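Local coordinates for protein serine protease pet (Escherichia coli, PDB 4OM9) that acts as a secreted autotransporter enterotoxin, a serine protease whose passenger domain carries a peptidase on a long beta-helix and probably cleaves the host protein alpha-fodrin, at residues A[616-624]-A[637-646]; A[571-579]-A[595-603]. All coordinates share one frame; numbering follows the deposited sequence.

Contact 1 (A[616-624]-A[637-646])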
# COMPACT_ATOMS: atom_id res chain seq x y z
N ASP A 616 -14.82 -1.82 -1.38
CA ASP A 616 -15.50 -0.92 -2.32
C ASP A 616 -14.85 -1.00 -3.70
O ASP A 616 -13.63 -1.08 -3.81
CB ASP A 616 -15.46 0.53 -1.80
CG ASP A 616 -16.34 1.47 -2.61
OD1 ASP A 616 -16.69 1.14 -3.76
OD2 ASP A 616 -16.69 2.55 -2.11
N LYS A 617 -15.69 -0.91 -4.73
CA LYS A 617 -15.25 -1.13 -6.10
C LYS A 617 -14.65 0.11 -6.73
O LYS A 617 -14.00 0.03 -7.77
CB LYS A 617 -16.42 -1.59 -6.96
CG LYS A 617 -17.23 -0.44 -7.53
CD LYS A 617 -18.73 -0.73 -7.50
CE LYS A 617 -19.06 -2.09 -8.08
NZ LYS A 617 -20.45 -2.49 -7.72
N THR A 618 -14.89 1.26 -6.11
CA THR A 618 -14.44 2.51 -6.68
C THR A 618 -13.04 2.85 -6.19
O THR A 618 -12.79 2.97 -4.99
CB THR A 618 -15.40 3.65 -6.35
OG1 THR A 618 -16.73 3.25 -6.67
CG2 THR A 618 -15.04 4.90 -7.15
N ALA A 619 -12.13 2.99 -7.14
CA ALA A 619 -10.76 3.37 -6.81
C ALA A 619 -10.41 4.67 -7.52
O ALA A 619 -11.04 5.04 -8.52
CB ALA A 619 -9.79 2.26 -7.18
N TYR A 620 -9.44 5.39 -6.97
CA TYR A 620 -9.07 6.70 -7.48
C TYR A 620 -7.63 6.73 -7.98
O TYR A 620 -6.74 6.13 -7.38
CB TYR A 620 -9.27 7.77 -6.40
CG TYR A 620 -10.71 7.82 -5.90
CD1 TYR A 620 -11.18 6.85 -5.01
CD2 TYR A 620 -11.59 8.81 -6.31
CE1 TYR A 620 -12.48 6.87 -4.56
CE2 TYR A 620 -12.89 8.84 -5.86
CZ TYR A 620 -13.32 7.87 -4.98
OH TYR A 620 -14.60 7.86 -4.51
N ILE A 621 -7.41 7.41 -9.09
CA ILE A 621 -6.04 7.64 -9.54
C ILE A 621 -5.84 9.11 -9.84
O ILE A 621 -6.81 9.86 -10.06
CB ILE A 621 -5.68 6.80 -10.79
CG1 ILE A 621 -6.52 7.23 -11.99
CG2 ILE A 621 -5.86 5.33 -10.51
CD1 ILE A 621 -6.13 6.53 -13.31
N ASP A 622 -4.56 9.50 -9.85
CA ASP A 622 -4.13 10.88 -10.02
C ASP A 622 -3.36 10.94 -11.33
O ASP A 622 -2.31 10.32 -11.46
CB ASP A 622 -3.27 11.29 -8.80
CG ASP A 622 -2.61 12.69 -8.93
OD1 ASP A 622 -2.95 13.47 -9.85
OD2 ASP A 622 -1.76 13.00 -8.07
N LEU A 623 -3.89 11.67 -12.30
CA LEU A 623 -3.21 11.83 -13.57
C LEU A 623 -1.84 12.55 -13.48
O LEU A 623 -1.08 12.55 -14.45
CB LEU A 623 -4.12 12.56 -14.55
CG LEU A 623 -5.36 11.75 -14.95
CD1 LEU A 623 -6.21 12.52 -15.95
CD2 LEU A 623 -4.95 10.38 -15.51
N TYR A 624 -1.53 13.15 -12.33
CA TYR A 624 -0.24 13.78 -12.16
C TYR A 624 0.49 13.22 -10.96
O TYR A 624 1.43 13.84 -10.43
CB TYR A 624 -0.36 15.28 -12.01
CG TYR A 624 -0.95 15.98 -13.20
CD1 TYR A 624 -0.22 16.09 -14.38
CD2 TYR A 624 -2.22 16.54 -13.15
CE1 TYR A 624 -0.75 16.74 -15.49
CE2 TYR A 624 -2.76 17.18 -14.25
CZ TYR A 624 -2.02 17.28 -15.42
OH TYR A 624 -2.54 17.93 -16.51
N ARG A 637 -0.29 20.51 -8.50
CA ARG A 637 -1.33 20.14 -9.44
C ARG A 637 -1.86 18.75 -9.07
O ARG A 637 -1.12 17.90 -8.57
CB ARG A 637 -0.78 20.16 -10.88
CG ARG A 637 -0.28 18.80 -11.39
CD ARG A 637 1.13 18.76 -11.98
NE ARG A 637 1.17 19.06 -13.41
CZ ARG A 637 2.15 18.70 -14.24
NH1 ARG A 637 3.19 17.99 -13.81
NH2 ARG A 637 2.09 19.04 -15.52
N GLN A 638 -3.16 18.53 -9.28
CA GLN A 638 -3.73 17.19 -9.10
C GLN A 638 -4.99 17.06 -9.94
O GLN A 638 -5.78 17.99 -10.04
CB GLN A 638 -4.04 16.89 -7.62
CG GLN A 638 -4.55 15.45 -7.38
CD GLN A 638 -4.53 15.03 -5.90
OE1 GLN A 638 -5.44 15.35 -5.11
NE2 GLN A 638 -3.50 14.28 -5.51
N ASP A 639 -5.15 15.91 -10.59
CA ASP A 639 -6.31 15.63 -11.42
C ASP A 639 -6.74 14.19 -11.19
O ASP A 639 -6.00 13.25 -11.50
CB ASP A 639 -6.02 15.86 -12.90
CG ASP A 639 -7.28 15.86 -13.75
OD1 ASP A 639 -8.36 15.57 -13.22
OD2 ASP A 639 -7.19 16.15 -14.96
N ILE A 640 -7.93 14.03 -10.65
CA ILE A 640 -8.37 12.75 -10.14
C ILE A 640 -9.39 12.08 -11.05
O ILE A 640 -10.35 12.71 -11.50
CB ILE A 640 -8.96 12.90 -8.73
CG1 ILE A 640 -7.85 13.27 -7.76
CG2 ILE A 640 -9.62 11.62 -8.28
CD1 ILE A 640 -8.37 13.72 -6.44
N LYS A 641 -9.16 10.80 -11.34
CA LYS A 641 -10.18 9.99 -11.99
C LYS A 641 -10.56 8.82 -11.10
O LYS A 641 -9.75 8.32 -10.31
CB LYS A 641 -9.72 9.49 -13.36
CG LYS A 641 -9.58 10.61 -14.38
CD LYS A 641 -10.90 11.35 -14.54
CE LYS A 641 -10.69 12.81 -14.92
NZ LYS A 641 -9.99 12.98 -16.22
N SER A 642 -11.80 8.38 -11.22
CA SER A 642 -12.25 7.22 -10.49
C SER A 642 -13.10 6.34 -11.38
O SER A 642 -13.61 6.78 -12.41
CB SER A 642 -13.03 7.65 -9.24
OG SER A 642 -14.09 8.52 -9.59
N GLY A 643 -13.24 5.09 -10.98
CA GLY A 643 -14.05 4.13 -11.69
C GLY A 643 -13.92 2.78 -11.02
O GLY A 643 -13.18 2.63 -10.06
N ASP A 644 -14.65 1.81 -11.53
CA ASP A 644 -14.54 0.46 -11.03
C ASP A 644 -13.12 -0.07 -11.20
O ASP A 644 -12.52 0.04 -12.28
CB ASP A 644 -15.53 -0.45 -11.75
CG ASP A 644 -16.98 -0.07 -11.47
OD1 ASP A 644 -17.26 0.44 -10.37
OD2 ASP A 644 -17.84 -0.28 -12.36
N SER A 645 -12.59 -0.65 -10.13
CA SER A 645 -11.32 -1.36 -10.23
C SER A 645 -11.25 -2.30 -9.07
O SER A 645 -10.94 -1.90 -7.94
CB SER A 645 -10.12 -0.41 -10.23
OG SER A 645 -8.92 -1.14 -10.47
N ILE A 646 -11.54 -3.57 -9.34
CA ILE A 646 -11.74 -4.55 -8.30
C ILE A 646 -10.43 -5.27 -8.02
O ILE A 646 -9.73 -5.66 -8.94
CB ILE A 646 -12.86 -5.55 -8.71
CG1 ILE A 646 -14.16 -4.79 -8.97
CG2 ILE A 646 -13.05 -6.64 -7.66
CD1 ILE A 646 -14.90 -5.21 -10.23
O HOH W 1 -11.38 -0.62 -5.42

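Contact 2 (A[571-579]-A[595-603])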
# COMPACT_ATOMS: atom_id res chain seq x y z
N LEU A 571 -6.83 2.76 -14.26
CA LEU A 571 -7.68 2.02 -13.32
C LEU A 571 -7.78 0.52 -13.63
O LEU A 571 -8.08 -0.29 -12.75
CB LEU A 571 -9.09 2.62 -13.31
CG LEU A 571 -9.28 3.96 -12.59
CD1 LEU A 571 -10.66 4.48 -12.93
CD2 LEU A 571 -9.13 3.76 -11.09
N SER A 572 -7.53 0.14 -14.88
CA SER A 572 -7.59 -1.24 -15.27
C SER A 572 -6.20 -1.92 -15.32
O SER A 572 -6.11 -3.07 -15.74
CB SER A 572 -8.26 -1.36 -16.63
OG SER A 572 -7.38 -0.86 -17.63
N GLN A 573 -5.14 -1.22 -14.93
CA GLN A 573 -3.81 -1.85 -14.93
C GLN A 573 -3.74 -2.85 -13.77
O GLN A 573 -4.47 -2.71 -12.78
CB GLN A 573 -2.68 -0.82 -14.84
CG GLN A 573 -2.39 -0.33 -13.39
CD GLN A 573 -1.44 0.86 -13.35
OE1 GLN A 573 -1.46 1.72 -14.24
NE2 GLN A 573 -0.60 0.91 -12.33
N PRO A 574 -2.88 -3.87 -13.88
CA PRO A 574 -2.86 -4.86 -12.79
C PRO A 574 -1.87 -4.51 -11.70
O PRO A 574 -1.91 -5.11 -10.63
CB PRO A 574 -2.44 -6.14 -13.52
CG PRO A 574 -1.47 -5.61 -14.58
CD PRO A 574 -2.09 -4.31 -15.05
N ASP A 575 -0.99 -3.56 -11.97
CA ASP A 575 0.10 -3.30 -11.05
C ASP A 575 -0.26 -2.23 -10.03
O ASP A 575 -0.27 -1.03 -10.33
CB ASP A 575 1.37 -2.91 -11.82
CG ASP A 575 1.09 -1.98 -13.00
OD1 ASP A 575 0.14 -2.26 -13.77
OD2 ASP A 575 1.82 -0.98 -13.18
N TRP A 576 -0.52 -2.69 -8.81
CA TRP A 576 -0.93 -1.85 -7.69
C TRP A 576 -0.09 -2.14 -6.47
O TRP A 576 0.14 -3.31 -6.12
CB TRP A 576 -2.42 -2.08 -7.34
CG TRP A 576 -3.37 -1.50 -8.34
CD1 TRP A 576 -3.61 -1.96 -9.60
CD2 TRP A 576 -4.19 -0.35 -8.17
NE1 TRP A 576 -4.52 -1.16 -10.22
CE2 TRP A 576 -4.90 -0.17 -9.37
CE3 TRP A 576 -4.38 0.56 -7.12
CZ2 TRP A 576 -5.79 0.88 -9.55
CZ3 TRP A 576 -5.26 1.60 -7.30
CH2 TRP A 576 -5.96 1.75 -8.51
N GLU A 577 0.30 -1.06 -5.80
CA GLU A 577 0.97 -1.16 -4.52
C GLU A 577 -0.03 -1.27 -3.37
O GLU A 577 -0.92 -0.45 -3.21
CB GLU A 577 1.89 0.05 -4.32
CG GLU A 577 3.22 -0.08 -5.06
CD GLU A 577 3.59 1.16 -5.83
OE1 GLU A 577 3.19 2.26 -5.41
OE2 GLU A 577 4.28 1.03 -6.87
N THR A 578 0.15 -2.31 -2.56
CA THR A 578 -0.67 -2.51 -1.38
C THR A 578 -0.18 -1.62 -0.25
O THR A 578 1.03 -1.50 -0.03
CB THR A 578 -0.64 -3.98 -0.95
OG1 THR A 578 -1.13 -4.76 -2.04
CG2 THR A 578 -1.51 -4.22 0.29
N ARG A 579 -1.12 -0.99 0.45
CA ARG A 579 -0.78 -0.00 1.45
C ARG A 579 -1.28 -0.46 2.81
O ARG A 579 -2.32 -1.12 2.87
CB ARG A 579 -1.37 1.37 1.09
CG ARG A 579 -0.86 1.91 -0.23
CD ARG A 579 0.65 2.11 -0.17
NE ARG A 579 1.11 3.07 -1.17
CZ ARG A 579 2.33 3.05 -1.72
NH1 ARG A 579 3.19 2.12 -1.33
NH2 ARG A 579 2.68 3.95 -2.63
N ILE A 595 -12.98 1.18 2.08
CA ILE A 595 -11.73 0.49 1.89
C ILE A 595 -11.82 -0.13 0.51
O ILE A 595 -12.72 -0.95 0.24
CB ILE A 595 -11.47 -0.57 2.96
CG1 ILE A 595 -11.39 0.09 4.34
CG2 ILE A 595 -10.19 -1.33 2.66
CD1 ILE A 595 -11.42 -0.89 5.49
N ALA A 596 -10.91 0.29 -0.36
CA ALA A 596 -10.93 -0.09 -1.76
C ALA A 596 -9.70 -0.94 -2.06
O ALA A 596 -9.01 -1.38 -1.14
CB ALA A 596 -10.98 1.13 -2.66
N ARG A 597 -9.46 -1.19 -3.34
CA ARG A 597 -8.54 -2.25 -3.76
C ARG A 597 -7.14 -2.05 -3.19
O ARG A 597 -6.63 -0.94 -3.13
CB ARG A 597 -8.50 -2.34 -5.29
CG ARG A 597 -8.05 -1.07 -5.99
CD ARG A 597 -7.65 -1.37 -7.43
NE ARG A 597 -6.82 -2.58 -7.51
CZ ARG A 597 -6.68 -3.32 -8.61
NH1 ARG A 597 -7.32 -2.98 -9.72
NH2 ARG A 597 -5.92 -4.41 -8.59
N ASN A 598 -6.54 -3.14 -2.73
CA ASN A 598 -5.16 -3.12 -2.24
C ASN A 598 -4.91 -2.22 -1.02
O ASN A 598 -3.80 -1.75 -0.81
CB ASN A 598 -4.22 -2.70 -3.38
CG ASN A 598 -4.20 -3.70 -4.50
OD1 ASN A 598 -5.05 -3.67 -5.40
ND2 ASN A 598 -3.24 -4.61 -4.44
N ALA A 599 -5.95 -1.99 -0.22
CA ALA A 599 -5.75 -1.50 1.13
C ALA A 599 -5.74 -2.68 2.11
O ALA A 599 -6.55 -3.59 2.02
CB ALA A 599 -6.83 -0.50 1.53
N ASP A 600 -4.77 -2.65 3.01
CA ASP A 600 -4.63 -3.62 4.08
C ASP A 600 -4.86 -2.85 5.37
O ASP A 600 -3.96 -2.15 5.85
CB ASP A 600 -3.23 -4.25 4.02
CG ASP A 600 -3.03 -5.37 5.03
OD1 ASP A 600 -3.47 -5.27 6.19
OD2 ASP A 600 -2.38 -6.37 4.65
N VAL A 601 -6.08 -2.96 5.90
CA VAL A 601 -6.53 -2.14 7.02
C VAL A 601 -6.69 -2.92 8.30
O VAL A 601 -7.36 -3.95 8.32
CB VAL A 601 -7.89 -1.45 6.73
CG1 VAL A 601 -8.21 -0.47 7.85
CG2 VAL A 601 -7.86 -0.73 5.41
N GLU A 602 -6.12 -2.41 9.38
CA GLU A 602 -6.22 -3.06 10.67
C GLU A 602 -6.35 -2.05 11.82
O GLU A 602 -5.50 -1.18 12.05
CB GLU A 602 -5.01 -3.94 10.89
CG GLU A 602 -4.81 -4.47 12.29
CD GLU A 602 -3.96 -5.74 12.33
OE1 GLU A 602 -3.11 -5.92 11.42
OE2 GLU A 602 -4.18 -6.56 13.25
N GLY A 603 -7.46 -2.19 12.53
CA GLY A 603 -7.69 -1.48 13.77
C GLY A 603 -9.19 -1.47 14.07
O GLY A 603 -9.99 -1.99 13.28
O HOH W 2 -7.38 -3.89 -12.68

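Contact 1 (A[616-624]-A[637-646])
R637 lies across the ring of Y624 at one end of a two-stranded antiparallel ribbon formed by 618-622 and 640-644. Ring and guanidinium planes are 9° apart, with NE 3.4 Å from Y624 CD1 and over the ring face near its rim. R637 CD adds a CH-pi contact to the same ring, and NH1 is held by the carbonyl of K627. D639 CB packs obliquely against the ring as well.

Next to this pair, D622 and Q638 meet at about a right angle. With CG anti to the backbone N (chi1 174°), the D622 carboxylate reaches the strand end: OD1 closes an Asx turn onto Y624 N at 2.9 Å and takes a weak bond from D639 N. A weak, long bond from Q638 NE2 reaches OD2, which also binds H474 and N628, while Q638 OE1 accepts from I472 N.

Farther along, Y620 turns its ring edge to I640 CG2, 4.0 Å from CD2, and both side chains rest on I472 of the beta-helix. S642 CB approaches the same ring obliquely, 3.5 Å from CD2. On the other sheet face, A619 and I621 pack on W576.

Paired backbone bonds such as I621 N to K641 O (2.8 Å) fix the register. The chemistry is thus aromatic and polar at the Y624 end, apolar on the A619 and I621 face and where Y620 and I640 meet I472, and the several donors around D622 would favour its charged form.

Contact 2 (A[571-579]-A[595-603])
The guanidinium of R597 lies flat on the indole of W576, the planes only 5° apart, in a stacked cation-pi pair. CZ sits 3.5 Å from the centroid of the five-membered ring, while CD rests over the six-membered ring, 3.4 Å from its centroid, as a CH-pi contact. R597 runs across both rings because its chain leaves with CG between the backbone N and carbonyl carbon (chi1 59°) and bends at chi3.

Polar bonds at the guanidinium edge fix its rotation. NE donates in plane to N598 OD1 at 3.0 Å, and NH1 binds both a water, itself bonded to Q573 O, and the hydroxyl of S645. The indole is tethered too: NE1 donates to Q573 O, which lies in the ring plane but is approached from above its own carbonyl plane.

N598 holds the left-handed backbone conformation at the third position of a type II turn from A596 to A599. Its CG is anti to the carbonyl carbon (chi1 -65°), which sets OD1 against W576 CB while ND2 makes a nearly straight bond to T578 OG1, 3.2 Å long, with the hydroxyl in the amide plane. Where the turn runs into the strand, R579 N binds N598 O at 3.1 Å and D600 N binds R579 O at 2.9 Å, the two bonds that flank A599 in a single parallel bridge with R579, tying one coil to the next. D600 itself forms a salt bridge with R582.

Cation-pi attraction and in-plane hydrogen bonds therefore act together here: the indole face receives the charge while neutral acceptors along the edge hold the guanidinium flat.

How the contacts relate
Both contacts are partly buried and lie next to each other, their centres about 12 Å apart. Contact 2 joins a loop and the start of a beta-helix strand to the next coil, about 6 Å from the centre of the chain. Contact 1, about 15 Å out, is an antiparallel ribbon lying over the coils, and several of its outer residues are exposed. The two meet at S645, whose OG lies 2.6 Å from L571 O, a probable hydrogen bond, besides its bond to R597; L571 CD1 also packs against the backbone of S642 and G643. Contact 1 relies chiefly on a backbone ladder, whereas contact 2 relies more on side-chain stacking.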